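Local coordinates for protein endo-beta-1,4-glucanase (cellulase B) (Bacillus halodurans, PDB 4V2X) that hydrolyses beta-glucans, including xyloglucan and mixed-linkage 1,3-1,4-glucans, as an endo-glucanase with catalytic, immunoglobulin-like and family 46 carbohydrate-binding modules, at residues I158-M161 against E162-N166; E209-H212 against A213-D216. All blocks are in the same frame, centred on the assembly; numbering follows the deposited sequence.

Interaction 1: I158-M161 against E162-N166; sequences IYEM and EHNYN. With GOL (glycerol), chain G.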
loop_
_atom_site.group_PDB
_atom_site.type_symbol
_atom_site.label_atom_id
_atom_site.label_comp_id
_atom_site.label_asym_id
_atom_site.label_seq_id
_atom_site.Cartn_x
_atom_site.Cartn_y
_atom_site.Cartn_z
ATOM N N ILE A 158 -19.787 2.201 -6.217
ATOM C CA ILE A 158 -18.339 1.986 -6.238
ATOM C C ILE A 158 -17.851 1.424 -4.886
ATOM O O ILE A 158 -16.977 0.549 -4.839
ATOM C CB ILE A 158 -17.569 3.272 -6.626
ATOM C CG1 ILE A 158 -17.829 3.617 -8.091
ATOM C CG2 ILE A 158 -16.074 3.085 -6.381
ATOM C CD1 ILE A 158 -17.325 4.983 -8.515
ATOM N N TYR A 159 -18.463 1.901 -3.806
ATOM C CA TYR A 159 -18.135 1.470 -2.440
ATOM C C TYR A 159 -18.259 -0.044 -2.215
ATOM O O TYR A 159 -17.720 -0.564 -1.233
ATOM C CB TYR A 159 -19.038 2.191 -1.431
ATOM C CG TYR A 159 -20.402 1.559 -1.362
ATOM C CD1 TYR A 159 -21.342 1.799 -2.356
ATOM C CD2 TYR A 159 -20.736 0.687 -0.331
ATOM C CE1 TYR A 159 -22.579 1.199 -2.329
ATOM C CE2 TYR A 159 -21.979 0.082 -0.292
ATOM C CZ TYR A 159 -22.892 0.346 -1.299
ATOM O OH TYR A 159 -24.134 -0.235 -1.297
ATOM N N GLU A 160 -19.001 -0.731 -3.090
ATOM C CA GLU A 160 -19.193 -2.182 -3.014
ATOM C C GLU A 160 -17.922 -2.959 -3.299
ATOM O O GLU A 160 -17.883 -4.162 -3.058
ATOM C CB GLU A 160 -20.235 -2.658 -4.042
ATOM C CG GLU A 160 -21.665 -2.194 -3.819
ATOM C CD GLU A 160 -22.594 -2.654 -4.936
ATOM O OE1 GLU A 160 -22.335 -3.705 -5.567
ATOM O OE2 GLU A 160 -23.590 -1.964 -5.195
ATOM N N MET A 161 -16.905 -2.283 -3.829
ATOM C CA MET A 161 -15.709 -2.942 -4.356
ATOM C C MET A 161 -15.050 -3.917 -3.385
ATOM O O MET A 161 -14.459 -4.916 -3.816
ATOM C CB MET A 161 -14.695 -1.883 -4.795
ATOM C CG MET A 161 -13.552 -2.413 -5.638
ATOM S SD MET A 161 -12.471 -1.030 -6.039
ATOM C CE MET A 161 -11.087 -1.874 -6.788
ATOM N N GLU A 162 -15.129 -3.637 -2.087
ATOM C CA GLU A 162 -14.468 -4.492 -1.104
ATOM C C GLU A 162 -14.955 -5.936 -1.149
ATOM O O GLU A 162 -14.158 -6.854 -0.977
ATOM C CB GLU A 162 -14.621 -3.934 0.306
ATOM C CG GLU A 162 -13.979 -4.803 1.364
ATOM C CD GLU A 162 -13.696 -4.049 2.634
ATOM O OE1 GLU A 162 -14.643 -3.444 3.187
ATOM O OE2 GLU A 162 -12.525 -4.065 3.066
ATOM N N HIS A 163 -16.251 -6.136 -1.372
ATOM C CA HIS A 163 -16.817 -7.491 -1.462
ATOM C C HIS A 163 -17.317 -7.835 -2.866
ATOM O O HIS A 163 -17.991 -8.845 -3.067
ATOM C CB HIS A 163 -17.932 -7.647 -0.433
ATOM C CG HIS A 163 -17.462 -7.473 0.976
ATOM N ND1 HIS A 163 -16.724 -8.430 1.633
ATOM C CD2 HIS A 163 -17.616 -6.450 1.850
ATOM C CE1 HIS A 163 -16.442 -8.007 2.852
ATOM N NE2 HIS A 163 -16.972 -6.808 3.008
ATOM N N ASN A 164 -16.953 -7.007 -3.838
ATOM C CA ASN A 164 -17.329 -7.215 -5.229
ATOM C C ASN A 164 -16.280 -6.569 -6.131
ATOM O O ASN A 164 -16.575 -5.628 -6.860
ATOM C CB ASN A 164 -18.713 -6.629 -5.497
ATOM C CG ASN A 164 -19.254 -7.003 -6.871
ATOM O OD1 ASN A 164 -18.685 -7.840 -7.571
ATOM N ND2 ASN A 164 -20.346 -6.361 -7.266
ATOM N N TYR A 165 -15.065 -7.100 -6.074
ATOM C CA TYR A 165 -13.910 -6.473 -6.714
ATOM C C TYR A 165 -14.095 -6.377 -8.224
ATOM O O TYR A 165 -14.069 -5.280 -8.790
ATOM C CB TYR A 165 -12.611 -7.231 -6.377
ATOM C CG TYR A 165 -11.386 -6.479 -6.827
ATOM C CD1 TYR A 165 -10.954 -6.551 -8.146
ATOM C CD2 TYR A 165 -10.682 -5.666 -5.944
ATOM C CE1 TYR A 165 -9.856 -5.840 -8.577
ATOM C CE2 TYR A 165 -9.571 -4.959 -6.364
ATOM C CZ TYR A 165 -9.167 -5.056 -7.685
ATOM O OH TYR A 165 -8.087 -4.350 -8.126
ATOM N N ASN A 166 -14.287 -7.521 -8.876
ATOM C CA ASN A 166 -14.379 -7.540 -10.334
ATOM C C ASN A 166 -15.677 -6.903 -10.846
ATOM O O ASN A 166 -15.679 -6.262 -11.892
ATOM C CB ASN A 166 -14.191 -8.964 -10.888
ATOM C CG ASN A 166 -12.740 -9.455 -10.791
ATOM O OD1 ASN A 166 -12.489 -10.606 -10.431
ATOM N ND2 ASN A 166 -11.785 -8.593 -11.135
HETATM C C1 GOL G . -22.146 -2.463 -9.221
HETATM O O1 GOL G . -23.240 -1.589 -9.501
HETATM C C2 GOL G . -22.637 -3.895 -9.388
HETATM O O2 GOL G . -22.994 -4.408 -8.097
HETATM C C3 GOL G . -21.546 -4.737 -10.039
HETATM O O3 GOL G . -21.784 -6.132 -9.824
#
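The side chains of Met-161 and Tyr-165 run alongside each other in the same direction and form the tightly packed half of this turn. CG of Met-161 is anti to its backbone N (chi1 -167°) and the chain beyond is fully extended, which carries the methyl alongside the ring: Met-161 CE is 3.5 Å from Tyr-165 CE2. The sulfur follows obliquely, with Met-161 SD 5.4 Å from the Tyr-165 ring centroid, a Met-aromatic contact. The Met-161 side chain also packs on Phe-200, Met-169 and Leu-218, while the phenol OH is hydrogen-bonded to Asp-217. The backbone between is turned by a bond from His-163 N to Glu-160 O (3.1 Å) and a weak one from Asn-164 N to Met-161 O (3.3 Å).

The other half is looser. The carboxylate of Glu-160 and the amide of Asn-164 run alongside, 18° from coplanar, but OE1 of Glu-160 stays 3.7 Å from ND2 of Asn-164. A glycerol, probably from the crystallisation liquor, bridges them: its O2 donates to Glu-160 OE1 (2.7 Å), and its O3 accepts from Asn-164 ND2 (2.9 Å). Asn-164 OD1 bonds weakly to Gly-167 N, the N-cap arrangement that opens helix 165-183 of the family 5 (beta/alpha)8 barrel.

Interaction 2: E209-H212 against A213-D216; sequences ENHH and ALLD. With CA (calcium ion), chain B.
His-212 O accepts the backbone N-H of Asp-216 at 3.0 Å in a nearly straight bond (165° at the hydrogen), fixing the turn from which the carboxylate reaches the metal. With CG anti to the backbone N (chi1 169°), Asp-216 brings OD1 to 2.3 Å from the calcium ion. Waters 1 and 2 are also ligands, and Asp-217 of this chain together with Asp-216 and Asp-217 of the second subunit complete six ligands, so the ion sits where two chains meet. One turn back, Ala-213 O receives a hydrogen bond from water 1 at 2.8 Å and so orients that ligand. The other carboxylate oxygen, OD2 of Asp-216, takes a hydrogen bond from Thr-258 and a salt bridge from Lys-261 of the same chain, which probably stabilise its negative charge.

All this rests on an alpha-helix, 209-227, which follows the fourth strand of the (beta/alpha)8 barrel. Its i to i+4 ladder is regular at Leu-215 N to His-211 O (3.1 Å) and weak from Leu-214 N to Asn-210 O. On that side Leu-214 CG lies 3.5 Å from Asn-210 O, and the two side chains cross at a slant, with Leu-214 CD1 4.0 Å from Asn-210 ND2. An alanine at Leu-214 is likely to leave a gap beside the Asn-210 amide and take from Lys-261 of the second subunit one of the side chains it packs on. Outermost, Glu-162 of the preceding turn probably holds the Asn-210 amide and the His-211 ring in place.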
loop_
_atom_site.group_PDB
_atom_site.type_symbol
_atom_site.label_atom_id
_atom_site.label_comp_id
_atom_site.label_asym_id
_atom_site.label_seq_id
_atom_site.Cartn_x
_atom_site.Cartn_y
_atom_site.Cartn_z
ATOM N N GLU A 209 -7.939 -0.691 6.672
ATOM C CA GLU A 209 -6.649 -0.823 5.996
ATOM C C GLU A 209 -6.785 -1.269 4.544
ATOM O O GLU A 209 -6.097 -0.750 3.661
ATOM C CB GLU A 209 -5.732 -1.793 6.759
ATOM C CG GLU A 209 -4.303 -1.857 6.228
ATOM C CD GLU A 209 -3.645 -0.492 6.116
ATOM O OE1 GLU A 209 -3.909 0.378 6.976
ATOM O OE2 GLU A 209 -2.860 -0.283 5.165
ATOM N N ASN A 210 -7.685 -2.215 4.297
ATOM C CA ASN A 210 -7.885 -2.749 2.950
ATOM C C ASN A 210 -8.453 -1.722 1.972
ATOM O O ASN A 210 -8.263 -1.827 0.758
ATOM C CB ASN A 210 -8.801 -3.974 3.009
ATOM C CG ASN A 210 -9.041 -4.593 1.639
ATOM O OD1 ASN A 210 -8.097 -4.902 0.904
ATOM N ND2 ASN A 210 -10.308 -4.768 1.284
ATOM N N HIS A 211 -9.140 -0.711 2.495
ATOM C CA HIS A 211 -9.753 0.292 1.638
ATOM C C HIS A 211 -8.748 1.100 0.837
ATOM O O HIS A 211 -9.009 1.448 -0.314
ATOM C CB HIS A 211 -10.628 1.224 2.461
ATOM C CG HIS A 211 -11.793 0.534 3.083
ATOM N ND1 HIS A 211 -12.649 1.165 3.956
ATOM C CD2 HIS A 211 -12.237 -0.741 2.971
ATOM C CE1 HIS A 211 -13.584 0.314 4.339
ATOM N NE2 HIS A 211 -13.357 -0.848 3.755
ATOM N N HIS A 212 -7.593 1.374 1.430
ATOM C CA HIS A 212 -6.556 2.165 0.747
ATOM C C HIS A 212 -6.123 1.477 -0.532
ATOM O O HIS A 212 -5.941 2.122 -1.564
ATOM C CB HIS A 212 -5.348 2.383 1.654
ATOM C CG HIS A 212 -5.699 2.992 2.970
ATOM N ND1 HIS A 212 -6.259 4.245 3.081
ATOM C CD2 HIS A 212 -5.604 2.506 4.229
ATOM C CE1 HIS A 212 -6.476 4.513 4.357
ATOM N NE2 HIS A 212 -6.094 3.472 5.073
ATOM N N ALA A 213 -5.968 0.157 -0.462
ATOM C CA ALA A 213 -5.557 -0.614 -1.629
ATOM C C ALA A 213 -6.581 -0.559 -2.751
ATOM O O ALA A 213 -6.218 -0.509 -3.931
ATOM C CB ALA A 213 -5.280 -2.054 -1.236
ATOM N N LEU A 214 -7.862 -0.570 -2.382
ATOM C CA LEU A 214 -8.937 -0.473 -3.365
ATOM C C LEU A 214 -8.901 0.876 -4.084
ATOM O O LEU A 214 -9.039 0.941 -5.300
ATOM C CB LEU A 214 -10.299 -0.683 -2.699
ATOM C CG LEU A 214 -10.507 -2.022 -1.980
ATOM C CD1 LEU A 214 -11.818 -2.016 -1.214
ATOM C CD2 LEU A 214 -10.475 -3.186 -2.955
ATOM N N LEU A 215 -8.721 1.959 -3.334
ATOM C CA LEU A 215 -8.675 3.288 -3.951
ATOM C C LEU A 215 -7.457 3.433 -4.870
ATOM O O LEU A 215 -7.558 3.989 -5.969
ATOM C CB LEU A 215 -8.699 4.401 -2.897
ATOM C CG LEU A 215 -8.600 5.829 -3.450
ATOM C CD1 LEU A 215 -9.653 6.135 -4.507
ATOM C CD2 LEU A 215 -8.693 6.822 -2.310
ATOM N N ASP A 216 -6.316 2.898 -4.455
ATOM C CA ASP A 216 -5.155 2.911 -5.341
ATOM C C ASP A 216 -5.490 2.227 -6.671
ATOM O O ASP A 216 -5.138 2.723 -7.731
ATOM C CB ASP A 216 -3.944 2.232 -4.713
ATOM C CG ASP A 216 -2.828 2.011 -5.715
ATOM O OD1 ASP A 216 -2.850 0.957 -6.404
ATOM O OD2 ASP A 216 -1.951 2.900 -5.854
HETATM CA CA CA B . -2.635 -1.372 -6.530
HETATM O O HOH W 1 -3.532 -1.339 -4.294
HETATM O O HOH W 2 -0.480 -0.748 -5.650
#

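Interactions 1 and 2 have centres 11 Å apart and meet directly, the turn 158-166 lying against helix 209-227. Glu-162 joins them with both carboxylate oxygens: OE2 is 2.9 Å from Asn-210 ND2 and OE1 is 3.0 Å from His-211 NE2, both probable hydrogen bonds. Beside these polar contacts, Glu-162 CA packs 3.6 Å from Leu-214 CD1, and Met-161 CE comes within 3.8 Å of Leu-214 O. Interaction 2 supplies a first-shell calcium ligand; interaction 1 stays in the second shell, the nearest side-chain atom of Tyr-165 about 6 Å from the ion and its hydroxyl bonded to the ligand Asp-217. Both contacts also touch the second subunit, and the calcium ion, bound by aspartates of both chains, bridges them.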